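Local structure of ferulic acid esterase, AmCE1/Fae1A (Anaeromyces mucronatus, 5CXX) at residues G188-S191 against F192-K195; T220-S223 against V224-Q227. The protein is a fungal ferulic acid esterase of the alpha/beta-hydrolase type that probably cleaves feruloyl esters and is captured here with ferulic acid bound. All coordinates share one frame; numbering follows the deposited sequence.

Contact 1 (G188-S191 against F192-K195); sequences GEDS and FSGK. With FER (3-(4-hydroxy-3-methoxyphenyl)-2-propenoic acid), chain D.
Asp190 and Gly194 face each other as a hydrogen-bonded antiparallel pair, bound through their backbones in both directions: Asp190 N gives to Gly194 O (3.0 Å), and Gly194 N gives to Asp190 O (2.9 Å). A CA-H...O contact from Glu189 CA reaches the same acceptor, Gly194 O.

The carboxylate of Asp190 supplies the side-chain hydrogen bonds. With chi1 at 79°, CG is tucked between the backbone N and the carbonyl carbon, which turns the carboxylate back over the turn. Ser193 N then meets OD1 on its syn side at 3.0 Å in a nearly straight bond (175° at the hydrogen). Side-chain and main-chain oxygens of Asp190 thus accept from Ser193 and Gly194 in succession, an Asx motif closing the tip of the two-stranded beta hairpin 188-190/194-196. Gly194 has a positive phi, and a CB at its backbone angles would collide with the carbonyl oxygen of Ser193.

Ligand binding uses the other carboxylate oxygen: the phenol oxygen O4 of ferulic acid donates to Asp190 OD2 at 2.7 Å. Ser193 OG, whose stronger partner is Tyr119 OH, lies near O4 in a weak and unsettled bond. The hairpin tip therefore grips the phenolic end of the ligand, and His196 on the returning strand binds it as well.

Among the packing contacts, Phe192 presents its ring edge to Asp190 OD2, 3.6 Å from CD1, while its ring also lies obliquely near ligand C5 and meets that of Phe114. Glu189 and Lys195 form the non-hydrogen-bonded pair with side chains on one face. A bend at chi2 (103°) folds the glutamate across the partner strand until OE1 is 3.0 Å from Lys195 CG, yet the charged ends, OE1 and NZ, remain 5.5 Å apart.

Contact 2 (T220-S223 against V224-Q227); sequences TNDS and VVGQ
A chi1 of -172° extends the Asp222 side chain away from its own amide, and a chi2 of -49° directs OD1 at the amides of Val224 and Val225. Val224 N meets Asp222 OD1 at 2.8 Å, nearly along the axis of the carboxylate C-O bond. Val225 N comes to the same oxygen from above the carboxylate plane, 2.9 Å away and close to straight at the hydrogen (169°). One oxygen thus takes two backbone N-H groups, the first of them closing an Asx turn. The main-chain oxygen continues the series, since Gly226 N donates to Asp222 O at 3.0 Å, and the whole forms an Asx motif. At the mouth of the loop a water joins Asp222 to Gly226, accepting from Asp222 N and donating to Gly226 O.

Methyl CG2 of Val225 packs against the carboxylate of Asp222, 3.6 Å from its OD2, while CB of Val224 lies 3.5 Å from OD1. The amides and these aliphatic groups together should limit rotation of the carboxylate, whose OD2 is hydrogen-bonded to His253 ND1. This is consistent with a Ser-His-Asp charge relay formed by Ser156, His253 and Asp222, as in other alpha/beta-hydrolases. Replacing Asp222 by alanine removes the carboxylate and would probably leave the amides of Val224 and Val225 without their acceptor and His253 ND1 without its mate, the imidazole then being less firmly oriented.

The OG of Ser223 is hydrogen-bonded to Asp252 OD1. Val224 touches the bound ferulic acid and His253, and Val225 reaches Ser156. The loop leads from the end of strand 213-219 into helix 228-238, with Gln227 at its N-cap position; backbone bonds from Thr220 to Val248 and from Asn221 to Ala251 tie it to the end of strand 244-248 and the loop beyond.

Contact 1 precedes contact 2 along the chain, and their centres lie about 13 Å apart on the same side of the molecule. The hairpin 188-196 lies in the sequence between strands 175-179 and 213-219 without joining the main eight-stranded sheet, whereas 220-227 follows directly from the second of these. The two meet where Phe192 CE1 packs against Val224 O at 3.3 Å. Each is closed by an aspartate, but to different ends: contact 1 holds the phenol of ferulic acid, contact 2 the probable catalytic histidine. The hairpin may belong to the beta-clamp implicated in substrate recognition, with Phe192 near, but not touching, the presumed triad.

Contact 1 (G188-S191 against F192-K195)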
loop_
_atom_site.group_PDB
_atom_site.type_symbol
_atom_site.label_atom_id
_atom_site.label_comp_id
_atom_site.label_asym_id
_atom_site.label_seq_id
_atom_site.Cartn_x
_atom_site.Cartn_y
_atom_site.Cartn_z
ATOM N N GLY A 188 -20.838 -1.758 4.978
ATOM C CA GLY A 188 -20.623 -1.245 6.335
ATOM C C GLY A 188 -21.271 0.119 6.495
ATOM O O GLY A 188 -21.907 0.605 5.578
ATOM N N GLU A 189 -21.187 0.679 7.701
ATOM C CA GLU A 189 -21.835 1.969 7.992
ATOM C C GLU A 189 -20.916 2.733 8.940
ATOM O O GLU A 189 -20.363 2.141 9.853
ATOM C CB GLU A 189 -23.243 1.776 8.639
ATOM C CG GLU A 189 -23.806 3.077 9.127
ATOM C CD GLU A 189 -24.874 3.644 8.218
ATOM O OE1 GLU A 189 -25.230 2.956 7.231
ATOM O OE2 GLU A 189 -25.387 4.756 8.521
ATOM N N ASP A 190 -20.711 4.037 8.723
ATOM C CA ASP A 190 -19.914 4.807 9.694
ATOM C C ASP A 190 -20.388 6.239 9.793
ATOM O O ASP A 190 -21.338 6.662 9.121
ATOM C CB ASP A 190 -18.412 4.755 9.382
ATOM C CG ASP A 190 -17.983 5.715 8.254
ATOM O OD1 ASP A 190 -18.817 6.216 7.488
ATOM O OD2 ASP A 190 -16.763 5.892 8.152
ATOM N N SER A 191 -19.716 6.998 10.658
ATOM C CA SER A 191 -20.157 8.350 10.952
ATOM C C SER A 191 -19.699 9.373 9.892
ATOM O O SER A 191 -20.232 10.452 9.824
ATOM C CB SER A 191 -19.617 8.779 12.324
ATOM O OG SER A 191 -18.177 8.754 12.260
ATOM N N PHE A 192 -18.677 9.048 9.128
ATOM C CA PHE A 192 -18.152 9.976 8.118
ATOM C C PHE A 192 -19.012 10.034 6.877
ATOM O O PHE A 192 -19.250 11.137 6.341
ATOM C CB PHE A 192 -16.723 9.529 7.751
ATOM C CG PHE A 192 -15.729 9.771 8.836
ATOM C CD1 PHE A 192 -15.496 8.808 9.806
ATOM C CD2 PHE A 192 -15.029 10.962 8.887
ATOM C CE1 PHE A 192 -14.608 9.034 10.843
ATOM C CE2 PHE A 192 -14.137 11.194 9.917
ATOM C CZ PHE A 192 -13.938 10.209 10.917
ATOM N N SER A 193 -19.441 8.871 6.349
ATOM C CA SER A 193 -20.319 8.967 5.180
ATOM C C SER A 193 -21.489 7.977 5.168
ATOM O O SER A 193 -22.143 7.804 4.136
ATOM C CB SER A 193 -19.536 8.827 3.867
ATOM O OG SER A 193 -18.840 7.608 3.846
ATOM N N GLY A 194 -21.838 7.438 6.322
ATOM C CA GLY A 194 -23.110 6.718 6.341
ATOM C C GLY A 194 -22.936 5.338 5.737
ATOM O O GLY A 194 -21.958 4.643 6.033
ATOM N N LYS A 195 -23.918 4.922 4.932
ATOM C CA LYS A 195 -23.887 3.580 4.332
ATOM C C LYS A 195 -22.759 3.453 3.357
ATOM O O LYS A 195 -22.562 4.374 2.545
ATOM C CB LYS A 195 -25.206 3.300 3.571
ATOM C CG LYS A 195 -26.357 2.880 4.488
ATOM C CD LYS A 195 -27.399 2.028 3.718
ATOM C CE LYS A 195 -28.797 2.046 4.348
ATOM N NZ LYS A 195 -29.375 0.658 4.404
HETATM C C4 FER D . -14.796 6.729 5.499
HETATM C C5 FER D . -13.947 7.246 6.520
HETATM C C6 FER D . -12.618 7.422 6.267
HETATM C C3 FER D . -14.217 6.332 4.279
HETATM C C2 FER D . -12.892 6.525 3.997
HETATM C C1 FER D . -12.083 7.048 4.989
HETATM C C10 FER D . -14.476 5.233 2.276
HETATM C C7 FER D . -10.645 7.276 4.669
HETATM C C8 FER D . -9.819 8.063 5.380
HETATM C C9 FER D . -8.368 8.193 4.923
HETATM O O1 FER D . -7.918 7.609 3.887
HETATM O O2 FER D . -7.605 8.939 5.591
HETATM O O4 FER D . -16.133 6.510 5.638
HETATM O O3 FER D . -15.125 5.817 3.401
#

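Contact 2 (T220-S223 against V224-Q227)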
loop_
_atom_site.group_PDB
_atom_site.type_symbol
_atom_site.label_atom_id
_atom_site.label_comp_id
_atom_site.label_asym_id
_atom_site.label_seq_id
_atom_site.Cartn_x
_atom_site.Cartn_y
_atom_site.Cartn_z
ATOM N N THR A 220 -4.970 0.943 18.061
ATOM C CA THR A 220 -6.126 0.521 18.894
ATOM C C THR A 220 -7.122 1.698 19.042
ATOM O O THR A 220 -8.266 1.491 19.415
ATOM C CB THR A 220 -5.713 0.089 20.292
ATOM O OG1 THR A 220 -4.913 1.120 20.855
ATOM C CG2 THR A 220 -4.874 -1.230 20.211
ATOM N N ASN A 221 -6.693 2.917 18.689
ATOM C CA ASN A 221 -7.506 4.109 18.972
ATOM C C ASN A 221 -7.581 4.983 17.733
ATOM O O ASN A 221 -7.387 6.202 17.813
ATOM C CB ASN A 221 -6.924 4.908 20.122
ATOM C CG ASN A 221 -6.993 4.130 21.440
ATOM O OD1 ASN A 221 -6.193 3.217 21.689
ATOM N ND2 ASN A 221 -8.007 4.434 22.251
ATOM N N ASP A 222 -7.860 4.344 16.594
ATOM C CA ASP A 222 -7.883 5.069 15.323
ATOM C C ASP A 222 -9.272 5.725 15.209
ATOM O O ASP A 222 -10.274 5.032 15.004
ATOM C CB ASP A 222 -7.603 4.120 14.139
ATOM C CG ASP A 222 -7.441 4.884 12.844
ATOM O OD1 ASP A 222 -8.306 5.746 12.546
ATOM O OD2 ASP A 222 -6.475 4.627 12.108
ATOM N N SER A 223 -9.276 7.059 15.281
ATOM C CA SER A 223 -10.501 7.860 15.303
ATOM C C SER A 223 -11.111 8.026 13.875
ATOM O O SER A 223 -12.266 8.539 13.749
ATOM C CB SER A 223 -10.193 9.254 15.891
ATOM O OG SER A 223 -9.230 9.871 15.076
ATOM N N VAL A 224 -10.414 7.567 12.838
ATOM C CA VAL A 224 -10.869 7.795 11.461
ATOM C C VAL A 224 -11.451 6.497 10.878
ATOM O O VAL A 224 -12.544 6.563 10.277
ATOM C CB VAL A 224 -9.743 8.289 10.578
ATOM C CG1 VAL A 224 -10.131 8.413 9.055
ATOM C CG2 VAL A 224 -9.264 9.655 11.115
ATOM N N VAL A 225 -10.750 5.366 11.062
ATOM C CA VAL A 225 -11.289 4.126 10.495
ATOM C C VAL A 225 -11.762 3.134 11.576
ATOM O O VAL A 225 -12.291 2.106 11.228
ATOM C CB VAL A 225 -10.271 3.409 9.538
ATOM C CG1 VAL A 225 -9.854 4.374 8.360
ATOM C CG2 VAL A 225 -8.996 2.880 10.272
ATOM N N GLY A 226 -11.540 3.445 12.856
ATOM C CA GLY A 226 -12.166 2.700 13.951
ATOM C C GLY A 226 -11.891 1.213 13.909
ATOM O O GLY A 226 -10.725 0.794 13.846
ATOM N N GLN A 227 -12.995 0.458 13.859
ATOM C CA GLN A 227 -12.919 -1.002 13.921
ATOM C C GLN A 227 -12.974 -1.612 12.544
ATOM O O GLN A 227 -13.107 -2.869 12.437
ATOM C CB GLN A 227 -14.067 -1.519 14.770
ATOM C CG GLN A 227 -13.909 -1.036 16.215
ATOM C CD GLN A 227 -12.701 -1.639 16.886
ATOM O OE1 GLN A 227 -12.620 -2.855 17.021
ATOM N NE2 GLN A 227 -11.758 -0.804 17.309
HETATM O O HOH W 1 -9.108 1.616 16.054
#